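PDB 3IP1: alcohol dehydrogenase, zinc-containing from Thermotoga maritima, which catalyses the NAD(+)-dependent oxidation of scyllo-inosose to 3-dehydro-scyllo-inosose, probably as a step in myo-inositol breakdown. Local coordinates for the interface of chains A and B. Sequence-based numbering; all coordinates share one arbitrary frame. Chains: chain A/B, Alcohol dehydrogenase, zinc-containing.

The interface of chains A and B. Residues chain A 143, 146, 206, 347; chain B 310-311, 335.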
loop_
_atom_site.group_PDB
_atom_site.type_symbol
_atom_site.label_atom_id
_atom_site.label_comp_id
_atom_site.label_asym_id
_atom_site.label_seq_id
_atom_site.Cartn_x
_atom_site.Cartn_y
_atom_site.Cartn_z
ATOM N N PHE A 143 -7.644 13.912 -3.661
ATOM C CA PHE A 143 -7.844 14.133 -2.225
ATOM C C PHE A 143 -8.805 15.321 -1.923
ATOM O O PHE A 143 -8.373 16.371 -1.396
ATOM C CB PHE A 143 -6.467 14.262 -1.536
ATOM C CG PHE A 143 -5.560 13.078 -1.793
ATOM C CD1 PHE A 143 -5.834 11.837 -1.208
ATOM C CD2 PHE A 143 -4.462 13.185 -2.665
ATOM C CE1 PHE A 143 -5.015 10.699 -1.463
ATOM C CE2 PHE A 143 -3.632 12.064 -2.937
ATOM C CZ PHE A 143 -3.907 10.818 -2.331
ATOM N N HIS A 146 -9.438 17.750 1.156
ATOM C CA HIS A 146 -8.383 18.713 1.445
ATOM C C HIS A 146 -8.299 19.795 0.360
ATOM O O HIS A 146 -7.290 20.500 0.240
ATOM C CB HIS A 146 -7.083 17.951 1.663
ATOM C CG HIS A 146 -7.198 16.980 2.786
ATOM N ND1 HIS A 146 -7.004 17.355 4.097
ATOM C CD2 HIS A 146 -7.633 15.695 2.819
ATOM C CE1 HIS A 146 -7.250 16.321 4.889
ATOM N NE2 HIS A 146 -7.644 15.307 4.139
ATOM N N VAL A 206 -10.260 4.170 4.759
ATOM C CA VAL A 206 -9.393 4.962 3.890
ATOM C C VAL A 206 -8.132 5.503 4.588
ATOM O O VAL A 206 -7.024 5.238 4.138
ATOM C CB VAL A 206 -10.154 6.139 3.222
ATOM C CG1 VAL A 206 -9.242 6.866 2.209
ATOM C CG2 VAL A 206 -11.439 5.625 2.523
ATOM N N HIS A 347 -12.688 8.803 -3.050
ATOM C CA HIS A 347 -12.314 7.384 -2.791
ATOM C C HIS A 347 -13.443 6.380 -2.978
ATOM O O HIS A 347 -13.251 5.200 -2.755
ATOM C CB HIS A 347 -11.690 7.236 -1.378
ATOM C CG HIS A 347 -10.614 8.242 -1.104
ATOM N ND1 HIS A 347 -9.351 8.146 -1.649
ATOM C CD2 HIS A 347 -10.637 9.404 -0.407
ATOM C CE1 HIS A 347 -8.629 9.188 -1.273
ATOM N NE2 HIS A 347 -9.386 9.967 -0.517
ATOM N N ILE B 310 0.075 17.920 0.879
ATOM C CA ILE B 310 -0.641 17.098 1.861
ATOM C C ILE B 310 0.025 15.721 1.954
ATOM O O ILE B 310 1.053 15.491 1.309
ATOM C CB ILE B 310 -2.162 16.962 1.513
ATOM C CG1 ILE B 310 -2.357 16.510 0.052
ATOM C CG2 ILE B 310 -2.893 18.296 1.788
ATOM C CD1 ILE B 310 -3.740 15.880 -0.219
ATOM N N ASN B 311 -0.557 14.829 2.765
ATOM C CA ASN B 311 -0.084 13.441 2.906
ATOM C C ASN B 311 1.324 13.325 3.478
ATOM O O ASN B 311 2.028 12.348 3.213
ATOM C CB ASN B 311 -0.172 12.667 1.570
ATOM C CG ASN B 311 -1.606 12.402 1.152
ATOM O OD1 ASN B 311 -2.394 11.874 1.934
ATOM N ND2 ASN B 311 -1.956 12.775 -0.076
ATOM N N ARG B 335 -4.020 15.932 6.269
ATOM C CA ARG B 335 -3.989 14.530 5.831
ATOM C C ARG B 335 -2.590 13.944 6.032
ATOM O O ARG B 335 -1.973 13.435 5.101
ATOM C CB ARG B 335 -4.419 14.404 4.349
ATOM C CG ARG B 335 -5.081 13.069 4.024
ATOM C CD ARG B 335 -5.372 12.960 2.513
ATOM N NE ARG B 335 -6.298 11.867 2.219
ATOM C CZ ARG B 335 -5.934 10.604 1.995
ATOM N NH1 ARG B 335 -6.865 9.683 1.736
ATOM N NH2 ARG B 335 -4.638 10.259 2.015
#
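A:Phe143 pushes its ring in among B:Ile310, B:Asn311 and B:Arg335. At its root, the methyl CD1 of B:Ile310 packs 3.4 Å from CB of A:Phe143. Further out, the amide nitrogen ND2 of B:Asn311 lies over one ring face, offset toward the rim and 3.4 Å from CE2 of A:Phe143, with the amide plane turned 71° from the ring. The rim carbon CD1 of A:Phe143 points at the middle of the B:Arg335 guanidinium, 3.4 Å from CZ; the planes are inclined by 48°, a rim-to-face contact.

With CG anti to the backbone N (chi1 -151°) and extended as far as NE, the aliphatic chain of B:Arg335 crosses one face of the A:His146 ring at about a right angle. CB of B:Arg335 sits 3.6 Å from the A:His146 ring centroid in a CH-pi contact. At the far end, tip to tip, NH1 of B:Arg335 lies 3.4 Å from NE2 of A:His347 without a hydrogen bond, while A:Val206 backs that imidazole with CG1.

At the polar rim, NH2 of B:Arg335 donates to OD1 of B:Asn311 at 2.8 Å, nearly in the guanidinium plane, which helps fix both groups against A:Phe143. An alanine in place of B:Arg335 would keep CB on the imidazole but would probably leave the A:Phe143 edge without its guanidinium cover and OD1 of B:Asn311 without this donor, freeing the amide to turn.

A:Phe143 immediately precedes 3-10 helix 144-146; A:His146 ends it, just before A:Cys147, which with A:Cys133, A:Cys136 and A:Cys139 forms the structural zinc site, here holding cadmium. The two-fold A-B interface, probably the homodimer's, repeats the patch, centred about 19 Å from A:Ser70, a probable charge-relay residue.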